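PDB 4LE4: beta-glucanase from Podospora anserina, which probably hydrolyses beta-linked glucans, including cellulose-type chains, as a glycoside hydrolase of family 131. Local coordinates for residues Pro53-Gly57 / Val240-Gln245; Ala62-Asn68 / Ser220-Trp226; Val95-Phe99 / Gly234-Thr238. All coordinates share one frame; numbering follows the deposited sequence.

Interaction 1: residues Pro53-Gly57 / Val240-Gln245; sequences PADTG and VAGPGQ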
# COMPACT_ATOMS: atom_id res chain seq x y z
N PRO A 53 -5.48 3.15 -14.94
CA PRO A 53 -6.35 3.92 -15.84
C PRO A 53 -7.84 3.65 -15.71
O PRO A 53 -8.65 4.51 -16.06
CB PRO A 53 -5.84 3.54 -17.24
CG PRO A 53 -4.41 3.10 -17.00
CD PRO A 53 -4.56 2.30 -15.71
N ALA A 54 -8.21 2.48 -15.21
CA ALA A 54 -9.63 2.11 -15.06
C ALA A 54 -10.27 2.77 -13.85
O ALA A 54 -11.49 2.83 -13.72
CB ALA A 54 -9.75 0.59 -14.95
N ASP A 55 -9.43 3.24 -12.94
CA ASP A 55 -9.92 3.89 -11.72
C ASP A 55 -10.26 5.35 -11.97
O ASP A 55 -9.44 6.24 -11.74
CB ASP A 55 -8.87 3.85 -10.61
CG ASP A 55 -9.38 4.43 -9.29
OD1 ASP A 55 -10.52 4.95 -9.24
OD2 ASP A 55 -8.63 4.36 -8.30
N THR A 56 -11.48 5.60 -12.38
CA THR A 56 -11.90 6.97 -12.66
C THR A 56 -12.20 7.72 -11.37
O THR A 56 -12.49 8.92 -11.38
CB THR A 56 -13.13 6.98 -13.59
OG1 THR A 56 -14.21 6.29 -12.97
CG2 THR A 56 -12.80 6.31 -14.89
N GLY A 57 -12.10 7.01 -10.25
CA GLY A 57 -12.33 7.63 -8.96
C GLY A 57 -11.09 8.32 -8.41
O GLY A 57 -11.18 9.11 -7.47
N VAL A 240 -13.33 -1.15 -9.41
CA VAL A 240 -12.03 -0.53 -9.21
C VAL A 240 -12.08 0.99 -9.37
O VAL A 240 -11.14 1.69 -8.98
CB VAL A 240 -10.94 -1.12 -10.17
CG1 VAL A 240 -10.90 -2.64 -10.01
CG2 VAL A 240 -11.22 -0.75 -11.62
N ALA A 241 -13.19 1.50 -9.92
CA ALA A 241 -13.34 2.95 -10.08
C ALA A 241 -13.84 3.62 -8.80
O ALA A 241 -13.98 4.84 -8.76
CB ALA A 241 -14.27 3.26 -11.23
N GLY A 242 -14.13 2.83 -7.77
CA GLY A 242 -14.55 3.38 -6.48
C GLY A 242 -16.01 3.76 -6.33
O GLY A 242 -16.76 3.75 -7.29
N PRO A 243 -16.44 4.13 -5.11
CA PRO A 243 -17.84 4.51 -4.88
C PRO A 243 -18.25 5.73 -5.71
O PRO A 243 -17.43 6.58 -6.03
CB PRO A 243 -17.87 4.84 -3.38
CG PRO A 243 -16.72 4.04 -2.82
CD PRO A 243 -15.65 4.23 -3.88
N GLY A 244 -19.52 5.81 -6.07
CA GLY A 244 -19.98 6.97 -6.83
C GLY A 244 -19.49 7.16 -8.26
O GLY A 244 -19.80 8.18 -8.89
N GLN A 245 -18.72 6.21 -8.77
CA GLN A 245 -18.24 6.29 -10.15
C GLN A 245 -18.96 5.23 -10.95
O GLN A 245 -19.44 4.25 -10.40
CB GLN A 245 -16.73 6.01 -10.23
CG GLN A 245 -15.85 7.19 -9.92
CD GLN A 245 -16.08 8.35 -10.89
OE1 GLN A 245 -15.90 8.21 -12.11
NE2 GLN A 245 -16.47 9.49 -10.35
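Thr56 and Gln245 make the one hydrogen bond between the loops 53-57 and 240-245: Thr56 OG1 donates to Gln245 OE1 over 2.7 Å. The hydroxyl approaches the amide oxygen from the flank, with a C=O...donor angle of 119°, and stands somewhat tilted from the carbonyl plane. Gln245 reaches it by bending at its second torsion (chi2 -61°), which also brings its CG to 3.7 Å from Gly57 CA.

A second polar element lies within the first loop. Asp55 folds back in an Asx turn, OD1 accepting from Gly57 N at 2.8 Å, while OD2 is held by Ser58 OG. This turn sets Gly57 against the backbone of Ala241, where Gly57 CA makes a CA-H...O contact of 3.2 Å with Ala241 O; a side chain at Gly57 would collide with that same oxygen.

Most of the remaining contacts are van der Waals, though the Asp55 carboxylate lies beside Val240 O, two acceptors without a bond between them. Ala54 CB meets Val240 CG2 at 3.9 Å, and the methyl of Ala241 lies 3.5 Å from Thr56 OG1. A type II turn from Gly242 to Gln245, with Pro243 and Gly244 at its corners and Gly244 at the positive phi that favours glycine, brings the chain back toward Thr56.

Loop 53-57 connects strands 44-47 and 61-66, whereas 240-245 belongs to the C-terminal tail after strand 222-233, and Pro243 rests on Tyr230 and Glu232 of that strand.

Interaction 2: residues Ala62-Asn68 / Ser220-Trp226; sequences AKITLDN and SNEDFYW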
# COMPACT_ATOMS: atom_id res chain seq x y z
N ALA A 62 0.23 7.89 -7.30
CA ALA A 62 1.46 8.33 -6.70
C ALA A 62 2.61 7.39 -7.01
O ALA A 62 2.47 6.17 -6.89
CB ALA A 62 1.27 8.44 -5.18
N LYS A 63 3.74 7.94 -7.44
CA LYS A 63 4.91 7.10 -7.62
C LYS A 63 5.64 7.26 -6.29
O LYS A 63 5.96 8.38 -5.88
CB LYS A 63 5.80 7.62 -8.75
CG LYS A 63 7.09 6.80 -8.88
CD LYS A 63 7.84 7.17 -10.18
CE LYS A 63 8.26 8.59 -10.18
NZ LYS A 63 9.07 8.83 -11.44
N ILE A 64 5.85 6.14 -5.60
CA ILE A 64 6.56 6.12 -4.33
C ILE A 64 7.92 5.51 -4.64
O ILE A 64 8.02 4.45 -5.24
CB ILE A 64 5.77 5.31 -3.26
CG1 ILE A 64 4.55 6.15 -2.84
CG2 ILE A 64 6.64 5.04 -2.03
CD1 ILE A 64 3.64 5.52 -1.80
N THR A 65 8.95 6.24 -4.26
CA THR A 65 10.32 5.86 -4.57
C THR A 65 11.26 5.60 -3.39
O THR A 65 11.26 6.34 -2.41
CB THR A 65 10.96 7.00 -5.41
OG1 THR A 65 10.24 7.11 -6.65
CG2 THR A 65 12.43 6.73 -5.68
N LEU A 66 12.07 4.57 -3.52
CA LEU A 66 13.09 4.30 -2.53
C LEU A 66 14.36 4.62 -3.29
O LEU A 66 14.57 4.10 -4.40
CB LEU A 66 13.15 2.82 -2.15
CG LEU A 66 11.93 2.25 -1.44
CD1 LEU A 66 12.14 0.73 -1.16
CD2 LEU A 66 11.78 3.01 -0.14
N ASP A 67 15.19 5.48 -2.72
CA ASP A 67 16.46 5.78 -3.38
C ASP A 67 17.57 5.61 -2.36
O ASP A 67 17.32 5.06 -1.30
CB ASP A 67 16.46 7.19 -4.01
CG ASP A 67 16.44 8.33 -2.98
OD1 ASP A 67 16.63 8.11 -1.76
OD2 ASP A 67 16.25 9.50 -3.42
N ASN A 68 18.78 6.08 -2.64
CA ASN A 68 19.87 5.87 -1.70
C ASN A 68 19.73 6.58 -0.37
O ASN A 68 20.44 6.25 0.59
CB ASN A 68 21.22 6.25 -2.31
CG ASN A 68 21.57 5.38 -3.49
OD1 ASN A 68 21.45 4.15 -3.45
ND2 ASN A 68 22.04 6.02 -4.57
N SER A 220 19.45 0.54 -5.34
CA SER A 220 19.23 1.09 -6.66
C SER A 220 17.83 1.68 -6.52
O SER A 220 17.04 1.24 -5.66
CB SER A 220 19.25 0.01 -7.75
OG SER A 220 18.24 -0.97 -7.54
N ASN A 221 17.51 2.66 -7.33
CA ASN A 221 16.20 3.28 -7.24
C ASN A 221 15.11 2.28 -7.57
O ASN A 221 15.22 1.49 -8.51
CB ASN A 221 16.13 4.48 -8.17
CG ASN A 221 16.89 5.68 -7.62
OD1 ASN A 221 17.72 5.54 -6.72
ND2 ASN A 221 16.61 6.86 -8.15
N GLU A 222 14.05 2.32 -6.76
CA GLU A 222 12.90 1.43 -6.92
C GLU A 222 11.65 2.28 -6.86
O GLU A 222 11.46 3.06 -5.93
CB GLU A 222 12.89 0.40 -5.80
CG GLU A 222 14.06 -0.56 -5.90
CD GLU A 222 14.09 -1.59 -4.79
OE1 GLU A 222 13.01 -1.87 -4.24
OE2 GLU A 222 15.18 -2.13 -4.49
N ASP A 223 10.80 2.11 -7.87
CA ASP A 223 9.56 2.87 -7.99
C ASP A 223 8.33 1.96 -7.84
O ASP A 223 8.26 0.90 -8.46
CB ASP A 223 9.46 3.56 -9.36
CG ASP A 223 10.52 4.68 -9.56
OD1 ASP A 223 10.90 5.35 -8.57
OD2 ASP A 223 10.94 4.91 -10.72
N PHE A 224 7.34 2.43 -7.08
CA PHE A 224 6.09 1.70 -6.86
C PHE A 224 4.96 2.68 -7.17
O PHE A 224 4.99 3.80 -6.71
CB PHE A 224 6.00 1.24 -5.40
CG PHE A 224 7.19 0.41 -4.96
CD1 PHE A 224 8.39 1.01 -4.63
CD2 PHE A 224 7.09 -0.98 -4.88
CE1 PHE A 224 9.50 0.24 -4.23
CE2 PHE A 224 8.18 -1.76 -4.48
CZ PHE A 224 9.38 -1.16 -4.16
N TYR A 225 3.96 2.24 -7.92
CA TYR A 225 2.86 3.10 -8.34
C TYR A 225 1.62 2.73 -7.58
O TYR A 225 1.31 1.56 -7.44
CB TYR A 225 2.65 2.93 -9.84
CG TYR A 225 3.90 3.36 -10.56
CD1 TYR A 225 4.05 4.67 -11.01
CD2 TYR A 225 4.97 2.47 -10.73
CE1 TYR A 225 5.24 5.10 -11.60
CE2 TYR A 225 6.16 2.88 -11.33
CZ TYR A 225 6.30 4.21 -11.76
OH TYR A 225 7.46 4.66 -12.38
N TRP A 226 0.92 3.74 -7.08
CA TRP A 226 -0.26 3.51 -6.23
C TRP A 226 -1.44 4.38 -6.63
O TRP A 226 -1.23 5.53 -7.02
CB TRP A 226 0.05 3.92 -4.79
CG TRP A 226 1.15 3.19 -4.12
CD1 TRP A 226 2.51 3.27 -4.40
CD2 TRP A 226 1.01 2.27 -3.06
NE1 TRP A 226 3.20 2.44 -3.56
CE2 TRP A 226 2.31 1.81 -2.72
CE3 TRP A 226 -0.09 1.77 -2.35
CZ2 TRP A 226 2.55 0.87 -1.70
CZ3 TRP A 226 0.15 0.83 -1.33
CH2 TRP A 226 1.45 0.40 -1.02
O HOH W 1 11.33 7.20 -12.01
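The indole of Trp226 carries Ile64 CD1 over one face, offset toward the rim, in a CH-pi contact 3.8 Å from the centroid of the five-membered ring, while Ala62 O lies at its edge, in plane. Trp226 NE1 is buried here with no hydrogen-bonding partner. The Phe224 ring likewise has a backbone oxygen, Ile64 O, in plane at its edge, and Leu66 CD1 approaches it obliquely at 4.1 Å from CE1. Ile64 presents its CD1 through an extended chain (chi2 180°).

These side chains share one face of an antiparallel pair, strand 61-66 with 222-233, central to a sheet of the concanavalin-like beta-sandwich expected of this clan. Its Ile64, Leu66, Phe224 and Trp226 side chains pack on strands 78-84, 209-211 and 115-120 of the second sheet. Six backbone hydrogen bonds join the hydrogen-bonded pairs Ala62-Trp226, Ile64-Phe224 and Leu66-Glu222; Ile64 N to Phe224 O, at 2.7 Å and 175°, is nearly straight.

The other face is more polar. Thr65 OG1 donates to Asp223 OD1 at 2.7 Å, on its anti side and out of the carboxylate plane. Asp223 OD2 takes Asn107 ND2 and a water, 2.7 Å away, which accepts from Lys63 NZ. The Lys63 chain runs alongside Tyr225, its CD 3.4 Å from Tyr225 OH. With an alanine in place of Asp223, the Thr65 hydroxyl and Asn107 ND2 would probably lose their acceptor, and the water held by Lys63 NZ would have no carboxylate to bridge to. Tyr225 also receives Lys104 in a cation-pi contact.

Interaction 3: residues Val95-Phe99 / Gly234-Thr238; sequences VYYHF and GSLTT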
# COMPACT_ATOMS: atom_id res chain seq x y z
N VAL A 95 -14.09 -3.46 8.42
CA VAL A 95 -13.62 -2.35 7.60
C VAL A 95 -12.90 -2.91 6.38
O VAL A 95 -12.26 -3.95 6.47
CB VAL A 95 -12.60 -1.51 8.40
CG1 VAL A 95 -12.22 -0.27 7.62
CG2 VAL A 95 -13.19 -1.15 9.76
N TYR A 96 -13.00 -2.23 5.23
CA TYR A 96 -12.32 -2.68 4.02
C TYR A 96 -11.22 -1.69 3.67
O TYR A 96 -11.48 -0.49 3.54
CB TYR A 96 -13.28 -2.74 2.84
CG TYR A 96 -14.42 -3.70 3.07
CD1 TYR A 96 -14.28 -5.06 2.78
CD2 TYR A 96 -15.63 -3.25 3.55
CE1 TYR A 96 -15.34 -5.95 2.98
CE2 TYR A 96 -16.69 -4.12 3.76
CZ TYR A 96 -16.54 -5.46 3.47
OH TYR A 96 -17.61 -6.30 3.70
N TYR A 97 -9.99 -2.19 3.52
CA TYR A 97 -8.85 -1.32 3.22
C TYR A 97 -8.47 -1.51 1.75
O TYR A 97 -7.99 -2.56 1.37
CB TYR A 97 -7.66 -1.70 4.09
CG TYR A 97 -7.70 -1.13 5.47
CD1 TYR A 97 -8.71 -1.50 6.36
CD2 TYR A 97 -6.72 -0.23 5.90
CE1 TYR A 97 -8.72 -0.98 7.65
CE2 TYR A 97 -6.73 0.29 7.18
CZ TYR A 97 -7.73 -0.10 8.06
OH TYR A 97 -7.70 0.38 9.36
N HIS A 98 -8.68 -0.48 0.95
CA HIS A 98 -8.39 -0.54 -0.48
C HIS A 98 -7.08 0.10 -0.93
O HIS A 98 -6.59 1.05 -0.33
CB HIS A 98 -9.45 0.23 -1.29
CG HIS A 98 -10.81 -0.39 -1.36
ND1 HIS A 98 -11.78 -0.19 -0.40
CD2 HIS A 98 -11.38 -1.14 -2.33
CE1 HIS A 98 -12.89 -0.79 -0.77
NE2 HIS A 98 -12.68 -1.37 -1.94
N PHE A 99 -6.54 -0.43 -2.02
CA PHE A 99 -5.36 0.15 -2.67
C PHE A 99 -5.06 -0.58 -3.96
O PHE A 99 -5.42 -1.74 -4.11
CB PHE A 99 -4.10 0.20 -1.78
CG PHE A 99 -3.56 -1.16 -1.37
CD1 PHE A 99 -4.14 -1.83 -0.31
CD2 PHE A 99 -2.47 -1.75 -2.04
CE1 PHE A 99 -3.67 -3.09 0.09
CE2 PHE A 99 -1.98 -3.04 -1.63
CZ PHE A 99 -2.59 -3.69 -0.56
N GLY A 234 -19.20 -0.96 6.07
CA GLY A 234 -20.53 -1.38 5.67
C GLY A 234 -20.69 -1.53 4.18
O GLY A 234 -21.13 -0.59 3.51
N SER A 235 -20.34 -2.68 3.64
CA SER A 235 -20.47 -2.96 2.21
C SER A 235 -19.21 -2.62 1.40
O SER A 235 -18.71 -1.50 1.42
CB SER A 235 -21.69 -2.23 1.63
OG SER A 235 -22.04 -2.75 0.36
N LEU A 236 -18.72 -3.61 0.69
CA LEU A 236 -17.52 -3.45 -0.12
C LEU A 236 -17.82 -2.99 -1.53
O LEU A 236 -18.71 -3.52 -2.21
CB LEU A 236 -16.79 -4.78 -0.19
CG LEU A 236 -15.65 -4.83 -1.21
CD1 LEU A 236 -14.55 -3.84 -0.82
CD2 LEU A 236 -15.13 -6.24 -1.25
N THR A 237 -17.07 -2.01 -1.99
CA THR A 237 -17.21 -1.53 -3.35
C THR A 237 -16.24 -2.40 -4.14
O THR A 237 -15.04 -2.31 -3.93
CB THR A 237 -16.76 -0.07 -3.45
OG1 THR A 237 -17.67 0.75 -2.70
CG2 THR A 237 -16.71 0.38 -4.87
N THR A 238 -16.74 -3.23 -5.05
CA THR A 238 -15.86 -4.10 -5.82
C THR A 238 -15.36 -3.44 -7.10
O THR A 238 -14.40 -3.91 -7.70
CB THR A 238 -16.53 -5.43 -6.18
OG1 THR A 238 -17.71 -5.17 -6.94
CG2 THR A 238 -16.88 -6.24 -4.91
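Tyr96 and His98 project from the same side of strand 94-102 and receive Leu236 between them, in what is probably a beta-sandwich of the concanavalin type, where the loop following strand 222-233 folds back over its neighbour in the sheet. Both aromatic residues point toward the loop, whereas the intervening Tyr97 points away from it and packs edge-to-face on Trp205 and Phe120.

The Tyr96 ring offers a face to the loop. Leu236 CB stands over its centre in a CH-pi contact, 3.7 Å from the centroid and only 13° from the ring normal. The backbone leading into Leu236 continues across the ring, with Leu236 N 3.7 Å from Tyr96 CE2. At the far end of the ring, the Tyr96 hydroxyl is hydrogen-bonded to Lys94 NZ.

Leu236 divides its side chain between the two aromatic residues. Its CG lies anti to the backbone N (chi1 170°), which carries the branch on past the tyrosine to the imidazole; CD1 comes 3.3 Å from His98 NE2 and 3.9 Å from Tyr96 CG. Relative to the imidazole, this methyl sits obliquely, while Trp179 of strand 175-182 also touches the leucine.

His98 is turned differently from Tyr96: it uses its ring edge for the loop and stacks on Tyr230. Strand pairing with 222-233 fixes the backbone beneath, through the bonds of Tyr96 with Glu232 and His98 with Tyr230. Thr237 is also tied to that strand, its OG1 bonded to Glu232 OE1. The imidazole NE2-H of His98 meets Thr237 O at 3.2 Å with an N-H...O angle of 158°, the donor in the carbonyl plane and the oxygen slightly tilted from the ring plane.

Interaction 2 is the buried contact of the three, a strand pair knitted by regular backbone hydrogen bonds, with a largely apolar face turned to the second sheet and a more polar one behind it. Interactions 1 and 3 are only partly buried and rely on single side-chain-mediated hydrogen bonds plus packing: loop against loop in 1, strand against loop in 3. Both use the chain after strand 222-233, and they touch where Pro243 and Gly242 pack on Thr237. Interactions 2 and 3 lie on opposite sides of the chain's centre, about 26 Å apart between centres, yet share one sheet and meet where Trp226 packs against Phe99.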